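Local coordinates for protein adenosine kinase (Sinorhizobium meliloti, PDB 3UBO) that probably phosphorylates adenosine with ATP as phosphate donor, as a pfkB-family sugar and nucleoside kinase, and binds both adenosine and ADP, at residues I15-A20 / S117-T122; P54-S59 / G312-R317; E260-G265 / S295-S300. One frame throughout, in Å; residues are numbered along the deposited sequence.

Contact 1. Residues I15-A20 / S117-T122. With ADN (adenosine), chain C.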
loop_
_atom_site.group_PDB
_atom_site.type_symbol
_atom_site.label_atom_id
_atom_site.label_comp_id
_atom_site.label_asym_id
_atom_site.label_seq_id
_atom_site.Cartn_x
_atom_site.Cartn_y
_atom_site.Cartn_z
ATOM N N ILE A 15 -3.764 12.216 -7.279
ATOM C CA ILE A 15 -2.439 11.578 -7.453
ATOM C C ILE A 15 -2.383 10.216 -6.751
ATOM O O ILE A 15 -2.834 10.081 -5.605
ATOM C CB ILE A 15 -1.289 12.469 -6.957
ATOM C CG1 ILE A 15 -1.271 13.777 -7.769
ATOM C CG2 ILE A 15 -0.004 11.713 -7.005
ATOM C CD1 ILE A 15 -0.268 14.764 -7.261
ATOM N N VAL A 16 -1.917 9.187 -7.461
ATOM C CA VAL A 16 -1.598 7.956 -6.748
ATOM C C VAL A 16 -0.098 7.854 -6.441
ATOM O O VAL A 16 0.736 8.167 -7.310
ATOM C CB VAL A 16 -2.168 6.734 -7.391
ATOM C CG1 VAL A 16 -1.841 5.451 -6.524
ATOM C CG2 VAL A 16 -3.603 6.949 -7.520
ATOM N N ASP A 17 0.208 7.531 -5.183
ATOM C CA ASP A 17 1.583 7.510 -4.663
ATOM C C ASP A 17 2.223 6.151 -4.744
ATOM O O ASP A 17 1.679 5.133 -4.218
ATOM C CB ASP A 17 1.616 7.960 -3.191
ATOM C CG ASP A 17 1.465 9.436 -3.057
ATOM O OD1 ASP A 17 1.267 10.020 -4.125
ATOM O OD2 ASP A 17 1.521 10.030 -1.960
ATOM N N ILE A 18 3.407 6.147 -5.344
ATOM C CA ILE A 18 4.184 4.914 -5.429
ATOM C C ILE A 18 5.389 5.211 -4.628
ATOM O O ILE A 18 6.159 6.143 -4.967
ATOM C CB ILE A 18 4.556 4.547 -6.883
ATOM C CG1 ILE A 18 3.390 5.012 -7.792
ATOM C CG2 ILE A 18 4.906 3.081 -6.977
ATOM C CD1 ILE A 18 3.057 4.133 -8.857
ATOM N N ILE A 19 5.542 4.456 -3.548
ATOM C CA ILE A 19 6.448 4.826 -2.516
ATOM C C ILE A 19 7.465 3.701 -2.225
ATOM O O ILE A 19 7.064 2.513 -2.161
ATOM C CB ILE A 19 5.654 5.014 -1.199
ATOM C CG1 ILE A 19 4.500 6.012 -1.346
ATOM C CG2 ILE A 19 6.577 5.359 -0.053
ATOM C CD1 ILE A 19 3.263 5.662 -0.385
ATOM N N ALA A 20 8.728 4.076 -1.966
ATOM C CA ALA A 20 9.738 3.150 -1.469
ATOM C C ALA A 20 10.887 3.897 -0.801
ATOM O O ALA A 20 11.090 5.076 -1.008
ATOM C CB ALA A 20 10.305 2.204 -2.612
ATOM N N SER A 117 2.876 9.806 -8.424
ATOM C CA SER A 117 4.047 10.423 -7.848
ATOM C C SER A 117 4.988 9.382 -7.258
ATOM O O SER A 117 4.561 8.464 -6.515
ATOM C CB SER A 117 3.632 11.476 -6.835
ATOM O OG SER A 117 4.737 12.126 -6.266
HETATM N N MSE A 118 6.256 9.511 -7.661
HETATM C CA MSE A 118 7.324 8.585 -7.258
HETATM C C MSE A 118 7.848 9.143 -6.000
HETATM O O MSE A 118 8.586 10.121 -6.042
HETATM C CB MSE A 118 8.521 8.615 -8.231
HETATM C CG MSE A 118 8.404 8.021 -9.643
HETATM SE SE MSE A 118 7.051 6.627 -10.024
HETATM C CE MSE A 118 7.264 5.780 -8.292
ATOM N N ILE A 119 7.479 8.534 -4.875
ATOM C CA ILE A 119 7.882 9.071 -3.583
ATOM C C ILE A 119 8.965 8.248 -2.891
ATOM O O ILE A 119 8.721 7.118 -2.473
ATOM C CB ILE A 119 6.661 9.278 -2.636
ATOM C CG1 ILE A 119 5.623 10.233 -3.271
ATOM C CG2 ILE A 119 7.118 9.738 -1.245
ATOM C CD1 ILE A 119 4.365 10.542 -2.431
ATOM N N PHE A 120 10.137 8.860 -2.758
ATOM C CA PHE A 120 11.280 8.275 -2.101
ATOM C C PHE A 120 11.486 8.749 -0.662
ATOM O O PHE A 120 11.841 9.904 -0.436
ATOM C CB PHE A 120 12.558 8.536 -2.914
ATOM C CG PHE A 120 12.513 7.948 -4.318
ATOM C CD1 PHE A 120 12.657 6.562 -4.514
ATOM C CD2 PHE A 120 12.341 8.781 -5.433
ATOM C CE1 PHE A 120 12.605 6.013 -5.815
ATOM C CE2 PHE A 120 12.280 8.279 -6.728
ATOM C CZ PHE A 120 12.376 6.880 -6.947
ATOM N N VAL A 121 11.317 7.841 0.304
ATOM C CA VAL A 121 11.468 8.156 1.705
ATOM C C VAL A 121 12.892 7.860 2.211
ATOM O O VAL A 121 13.379 6.759 2.084
ATOM C CB VAL A 121 10.422 7.393 2.547
ATOM C CG1 VAL A 121 10.344 7.969 3.962
ATOM C CG2 VAL A 121 9.060 7.472 1.918
ATOM N N THR A 122 13.568 8.834 2.798
ATOM C CA THR A 122 14.865 8.544 3.381
ATOM C C THR A 122 14.822 8.079 4.823
ATOM O O THR A 122 13.749 7.926 5.403
ATOM C CB THR A 122 15.856 9.689 3.158
ATOM O OG1 THR A 122 15.213 10.960 3.351
ATOM C CG2 THR A 122 16.380 9.583 1.732
HETATM O "O5'" ADN C . 2.233 16.253 0.923
HETATM C "C5'" ADN C . 1.744 14.860 0.878
HETATM C "C4'" ADN C . 1.164 14.426 -0.512
HETATM O "O4'" ADN C . 1.607 15.252 -1.596
HETATM C "C3'" ADN C . 1.171 12.943 -1.155
HETATM O "O3'" ADN C . 0.343 11.882 -0.743
HETATM C "C2'" ADN C . 1.075 13.240 -2.689
HETATM O "O2'" ADN C . 0.054 12.519 -3.411
HETATM C "C1'" ADN C . 0.954 14.712 -2.690
HETATM N N9 ADN C . 1.568 15.312 -3.913
HETATM C C8 ADN C . 2.874 15.201 -4.472
HETATM N N7 ADN C . 3.002 16.089 -5.573
HETATM C C5 ADN C . 1.768 16.757 -5.681
HETATM C C6 ADN C . 1.284 17.734 -6.594
HETATM N N6 ADN C . 2.111 18.270 -7.641
HETATM N N1 ADN C . -0.064 18.215 -6.416
HETATM C C2 ADN C . -0.881 17.712 -5.352
HETATM N N3 ADN C . -0.438 16.740 -4.421
HETATM C C4 ADN C . 0.881 16.272 -4.629
#
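Ile15 lays its CG2 methyl against CB of Ser117 (3.6 Å) while its other branch turns to the ligand. With CG1 beside the backbone N (chi1 -61°) and the chain extended beyond it, CD1 comes over the face of the adenine near C4 and C5. Two residues on, Asp17 also points to the adenosine. Its carboxylate takes both ribose hydroxyls, one on each oxygen: O2' donates to OD1 at 2.9 Å and O3' to OD2 at 2.5 Å. CG stands beside the backbone N (chi1 -76°), which lifts the group off the sheet to the diol. A leucine here would probably leave both hydroxyls without their acceptors and the ribose freer to shift. Segments 15-20 and 117-122 are parallel neighbours in the mixed sheet of the small lid domain of the ribokinase-like fold, which in this family typically closes over the substrate. Five backbone bonds join them, starting with Ser117 N to Val16 O and ending with Val121 N to Ala20 O. The straightest, from Ile18 N to Ser117 O (2.8 Å, 175° at the hydrogen), meets its acceptor nearly along the C=O axis. Ile119 and Ile19 continue the row of Asp17 and Ser117, lying side by side and pointing the same way, with CG1 of Ile19 4.1 Å from CB of Ile119; CG2 of Ile19 also reaches CG2 of Val121 (3.8 Å). Ser117 sends OG to Thr131 on strand 127-132. The reverse side carries Ile18 and Met118, a selenomethionine whose chain bends at chi2 and chi3 and brings CE back to CB of Ile18. Both pack on Met52 and helix 42-50, and Phe120 beside them meets the ring of Phe26.

Contact 2. Residues P54-S59 / G312-R317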
loop_
_atom_site.group_PDB
_atom_site.type_symbol
_atom_site.label_atom_id
_atom_site.label_comp_id
_atom_site.label_asym_id
_atom_site.label_seq_id
_atom_site.Cartn_x
_atom_site.Cartn_y
_atom_site.Cartn_z
ATOM N N PRO A 54 11.270 -2.261 -4.955
ATOM C CA PRO A 54 9.822 -2.519 -4.826
ATOM C C PRO A 54 9.046 -1.457 -4.023
ATOM O O PRO A 54 9.532 -0.913 -3.036
ATOM C CB PRO A 54 9.714 -3.900 -4.194
ATOM C CG PRO A 54 11.172 -4.368 -3.984
ATOM C CD PRO A 54 12.118 -3.259 -4.302
ATOM N N ALA A 55 7.855 -1.111 -4.517
ATOM C CA ALA A 55 7.168 0.012 -3.939
ATOM C C ALA A 55 5.868 -0.492 -3.437
ATOM O O ALA A 55 5.539 -1.694 -3.588
ATOM C CB ALA A 55 6.962 1.044 -4.906
ATOM N N VAL A 56 5.169 0.443 -2.813
ATOM C CA VAL A 56 3.877 0.233 -2.208
ATOM C C VAL A 56 3.021 1.373 -2.797
ATOM O O VAL A 56 3.460 2.526 -2.895
ATOM C CB VAL A 56 4.077 0.323 -0.639
ATOM C CG1 VAL A 56 3.840 1.741 -0.161
ATOM C CG2 VAL A 56 3.230 -0.669 0.095
ATOM N N GLU A 57 1.826 1.068 -3.273
ATOM C CA GLU A 57 0.989 2.165 -3.796
ATOM C C GLU A 57 -0.186 2.535 -2.879
ATOM O O GLU A 57 -0.836 1.673 -2.231
ATOM C CB GLU A 57 0.615 2.066 -5.316
ATOM C CG GLU A 57 0.636 0.688 -5.928
ATOM C CD GLU A 57 1.994 -0.021 -5.921
ATOM O OE1 GLU A 57 3.087 0.561 -6.235
ATOM O OE2 GLU A 57 1.989 -1.201 -5.548
ATOM N N ALA A 58 -0.352 3.852 -2.755
ATOM C CA ALA A 58 -1.404 4.403 -1.889
ATOM C C ALA A 58 -1.948 5.692 -2.462
ATOM O O ALA A 58 -1.128 6.584 -2.758
ATOM C CB ALA A 58 -0.871 4.622 -0.407
ATOM N N SER A 59 -3.282 5.842 -2.587
ATOM C CA SER A 59 -3.833 7.210 -2.911
ATOM C C SER A 59 -3.222 8.372 -2.096
ATOM O O SER A 59 -3.030 8.292 -0.817
ATOM C CB SER A 59 -5.328 7.287 -2.738
ATOM O OG SER A 59 -5.998 6.217 -3.348
ATOM N N GLY A 312 3.600 8.131 11.580
ATOM C CA GLY A 312 3.959 6.775 11.949
ATOM C C GLY A 312 3.552 5.758 10.872
ATOM O O GLY A 312 3.084 4.676 11.205
ATOM N N GLN A 313 3.708 6.062 9.579
ATOM C CA GLN A 313 3.097 5.169 8.586
ATOM C C GLN A 313 3.722 5.362 7.225
ATOM O O GLN A 313 3.931 6.496 6.782
ATOM C CB GLN A 313 1.628 5.555 8.427
ATOM C CG GLN A 313 0.665 4.453 8.199
ATOM C CD GLN A 313 -0.691 5.047 7.855
ATOM O OE1 GLN A 313 -0.745 5.986 7.064
ATOM N NE2 GLN A 313 -1.787 4.489 8.416
ATOM N N ILE A 314 4.000 4.266 6.534
ATOM C CA ILE A 314 4.368 4.379 5.119
ATOM C C ILE A 314 3.023 4.642 4.606
ATOM O O ILE A 314 2.134 3.846 4.880
ATOM C CB ILE A 314 4.923 3.044 4.528
ATOM C CG1 ILE A 314 6.444 3.017 4.677
ATOM C CG2 ILE A 314 4.546 2.882 3.082
ATOM C CD1 ILE A 314 7.087 4.234 4.124
ATOM N N GLY A 315 2.850 5.781 3.912
ATOM C CA GLY A 315 1.530 6.212 3.460
ATOM C C GLY A 315 1.052 7.565 4.002
ATOM O O GLY A 315 1.388 7.936 5.164
ATOM N N PRO A 316 0.254 8.313 3.189
ATOM C CA PRO A 316 -0.239 9.641 3.583
ATOM C C PRO A 316 -1.697 9.629 4.163
ATOM O O PRO A 316 -2.102 10.700 4.624
ATOM C CB PRO A 316 -0.249 10.362 2.258
ATOM C CG PRO A 316 -0.918 9.282 1.322
ATOM C CD PRO A 316 -0.299 7.933 1.866
ATOM N N ARG A 317 -2.421 8.495 4.183
ATOM C CA ARG A 317 -3.818 8.489 4.648
ATOM C C ARG A 317 -4.135 7.433 5.710
ATOM O O ARG A 317 -3.826 6.254 5.544
ATOM C CB ARG A 317 -4.829 8.283 3.457
ATOM C CG ARG A 317 -5.016 9.457 2.494
ATOM C CD ARG A 317 -6.039 9.093 1.416
ATOM N NE ARG A 317 -6.011 10.004 0.259
ATOM C CZ ARG A 317 -6.796 9.848 -0.811
ATOM N NH1 ARG A 317 -7.660 8.818 -0.814
ATOM N NH2 ARG A 317 -6.733 10.709 -1.878
#
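Apolar packing opens the contact at Val56, whose CG1 meets CG2 of Ile314 at 3.5 Å, the two side chains crossing at a slant. Further along, CB of Ala58 looks toward Pro316 and lies 4.1 Å from its CD. The two segments run in nearly the same direction here, about 15° apart, yet no hydrogen bond joins them, and the backbones stay well separated. Gly315 sits between these apolar pairs with a positive phi of 119°, where a CB would be jammed against the carbonyl oxygen of Ile314; its N-H is bonded to Asp274, just ahead of the family's GAGD signature.

Polar groups come in at Ser59. Its carbonyl oxygen lies against CG of Pro316 (3.2 Å) and alongside the aliphatic part of Arg317. That side chain is extended from CG to NE, which carries the guanidinium past the carbonyl and brings one face of it against CB of Ser59, 3.3 Å above the plane and offset toward the rim. The flat group is held in rotation from elsewhere: NE donates to Asn65, NH2 to the carbonyl of Gly60, and Phe92 makes a cation-pi contact. The hydroxyl of Ser59 is bonded to Asp95.

Pro316 also touches the bound adenosine, so this loop lines the nucleoside pocket. Strand 56-59 pairs with strand 16-21, and segment 54-59 is hydrogen-bonded to the second subunit through Ala55 and Glu57; helices 62-73 and 87-98 flank Arg317, and the loop 312-317 leads from helix 296-311 toward helix 322-336.

Contact 3. Residues E260-G265 / S295-S300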
loop_
_atom_site.group_PDB
_atom_site.type_symbol
_atom_site.label_atom_id
_atom_site.label_comp_id
_atom_site.label_asym_id
_atom_site.label_seq_id
_atom_site.Cartn_x
_atom_site.Cartn_y
_atom_site.Cartn_z
ATOM N N GLU A 260 -2.586 38.245 17.383
ATOM C CA GLU A 260 -2.913 37.037 18.143
ATOM C C GLU A 260 -2.105 35.850 17.594
ATOM O O GLU A 260 -2.137 35.630 16.384
ATOM C CB GLU A 260 -4.404 36.738 17.990
ATOM C CG GLU A 260 -4.822 35.618 18.944
ATOM C CD GLU A 260 -6.286 35.212 18.792
ATOM O OE1 GLU A 260 -6.696 34.327 19.623
ATOM O OE2 GLU A 260 -6.978 35.773 17.854
ATOM N N ARG A 261 -1.382 35.099 18.422
ATOM C CA ARG A 261 -0.546 34.016 17.893
ATOM C C ARG A 261 -0.685 32.800 18.765
ATOM O O ARG A 261 0.049 32.681 19.791
ATOM C CB ARG A 261 0.940 34.400 17.863
ATOM C CG ARG A 261 1.282 35.746 17.252
ATOM C CD ARG A 261 2.631 35.645 16.527
ATOM N NE ARG A 261 2.866 36.659 15.486
ATOM C CZ ARG A 261 1.969 37.099 14.598
ATOM N NH1 ARG A 261 0.720 36.626 14.549
ATOM N NH2 ARG A 261 2.339 38.031 13.734
ATOM N N VAL A 262 -1.607 31.905 18.390
ATOM C CA VAL A 262 -1.794 30.628 19.103
ATOM C C VAL A 262 -0.694 29.589 18.780
ATOM O O VAL A 262 -0.761 28.933 17.734
ATOM C CB VAL A 262 -3.174 29.988 18.795
ATOM C CG1 VAL A 262 -3.442 28.724 19.670
ATOM C CG2 VAL A 262 -4.275 31.004 18.966
ATOM N N ARG A 263 0.297 29.434 19.677
ATOM C CA ARG A 263 1.328 28.370 19.566
ATOM C C ARG A 263 0.958 27.082 20.306
ATOM O O ARG A 263 1.120 27.041 21.495
ATOM C CB ARG A 263 2.665 28.886 20.093
ATOM C CG ARG A 263 2.868 30.258 19.593
ATOM C CD ARG A 263 4.214 30.770 19.878
ATOM N NE ARG A 263 4.541 31.776 18.877
ATOM C CZ ARG A 263 5.607 32.577 18.912
ATOM N NH1 ARG A 263 6.483 32.502 19.938
ATOM N NH2 ARG A 263 5.802 33.444 17.902
ATOM N N VAL A 264 0.442 26.063 19.627
ATOM C CA VAL A 264 0.225 24.736 20.185
ATOM C C VAL A 264 1.330 23.766 19.712
ATOM O O VAL A 264 1.660 23.677 18.511
ATOM C CB VAL A 264 -1.177 24.161 19.827
ATOM C CG1 VAL A 264 -1.353 22.724 20.343
ATOM C CG2 VAL A 264 -2.311 25.115 20.290
ATOM N N GLY A 265 1.894 23.014 20.646
ATOM C CA GLY A 265 3.008 22.129 20.334
ATOM C C GLY A 265 2.641 20.735 19.837
ATOM O O GLY A 265 1.464 20.328 19.847
ATOM N N SER A 295 -11.831 26.449 19.336
ATOM C CA SER A 295 -10.853 27.499 19.530
ATOM C C SER A 295 -9.800 27.293 18.483
ATOM O O SER A 295 -9.698 26.196 17.969
ATOM C CB SER A 295 -10.212 27.344 20.919
ATOM O OG SER A 295 -10.197 25.968 21.297
ATOM N N LEU A 296 -9.013 28.326 18.195
ATOM C CA LEU A 296 -7.748 28.149 17.481
ATOM C C LEU A 296 -6.862 27.180 18.260
ATOM O O LEU A 296 -6.124 26.366 17.680
ATOM C CB LEU A 296 -7.007 29.479 17.324
ATOM C CG LEU A 296 -7.765 30.507 16.463
ATOM C CD1 LEU A 296 -6.844 31.620 15.926
ATOM C CD2 LEU A 296 -8.495 29.784 15.341
ATOM N N GLU A 297 -6.937 27.294 19.580
ATOM C CA GLU A 297 -6.225 26.433 20.479
ATOM C C GLU A 297 -6.588 24.962 20.201
ATOM O O GLU A 297 -5.714 24.147 19.946
ATOM C CB GLU A 297 -6.581 26.826 21.926
ATOM C CG GLU A 297 -5.390 27.159 22.825
ATOM C CD GLU A 297 -4.942 25.986 23.693
ATOM O OE1 GLU A 297 -5.735 25.021 23.863
ATOM O OE2 GLU A 297 -3.802 26.041 24.220
ATOM N N GLU A 298 -7.869 24.622 20.250
ATOM C CA GLU A 298 -8.272 23.233 20.100
ATOM C C GLU A 298 -8.196 22.831 18.626
ATOM O O GLU A 298 -8.344 21.657 18.238
ATOM C CB GLU A 298 -9.690 23.064 20.608
ATOM C CG GLU A 298 -10.012 21.702 21.264
ATOM C CD GLU A 298 -11.530 21.586 21.550
ATOM O OE1 GLU A 298 -12.178 22.676 21.760
ATOM O OE2 GLU A 298 -12.080 20.433 21.534
ATOM N N CYS A 299 -7.983 23.831 17.789
ATOM C CA CYS A 299 -7.821 23.590 16.362
ATOM C C CYS A 299 -6.368 23.143 16.165
ATOM O O CYS A 299 -6.144 22.037 15.666
ATOM C CB CYS A 299 -8.223 24.809 15.473
ATOM S SG CYS A 299 -9.953 24.842 14.830
ATOM N N SER A 300 -5.382 23.952 16.573
ATOM C CA SER A 300 -4.022 23.530 16.366
ATOM C C SER A 300 -3.893 22.118 16.930
ATOM O O SER A 300 -3.138 21.305 16.422
ATOM C CB SER A 300 -3.046 24.447 17.067
ATOM O OG SER A 300 -3.117 25.738 16.571
#
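Val264 and Val262 press on the first turn of a helix, and Ser300 receives the former. CB of Ser300 meets CG2 of Val264 at 3.4 Å and lies against its CB as well, while the same CG2 methyl reaches the carbonyl oxygen of Glu297 (3.6 Å). In Val262 the two methyls divide the work. CG1, anti to the backbone N (chi1 -173°), is 3.7 Å from CA of Glu297; CG2, beside the backbone N, touches CB of Leu296 at 3.5 Å. No hydrogen bond crosses the contact, which is plain strand-on-helix packing: the short axes run 8.1 Å apart at an angle of 36°. Ser295 N-caps the helix, its OG accepting from Glu298 N at 2.9 Å. OG of Ser300 has a weak hydrogen bond to Ser253 on strand 253-257. Segment 260-265 belongs to a two-stranded antiparallel hairpin with strand 253-257. Helix 296-311 lies on this hairpin through Leu296, which touches Arg257, and Ser300, which touches Val255; Cys299 and Ser300 also pack on helix 278-290.

How the contacts relate
Of the segments concerned, strand 16-21 comes first and strand 56-59 soon after; the two are antiparallel neighbours. Contact 1 closes when strand 116-121 joins the other edge of strand 16-21, pairing two strands of the lid sheet. Contact 2, opened at 54-59, stays open until 312-317, so these two loops cross; it ties edge strand 56-59 to the loop after helix 296-311. They also touch, through probable hydrogen bonds from Ala58 N to Asp17 O and from Val56 N to Ile19 O, and both supply residues to the adenosine pocket. Contact 3, within the span of contact 2, joins a hairpin of the larger domain to the start of helix 296-311; its centre lies about 29 Å from that of contact 2.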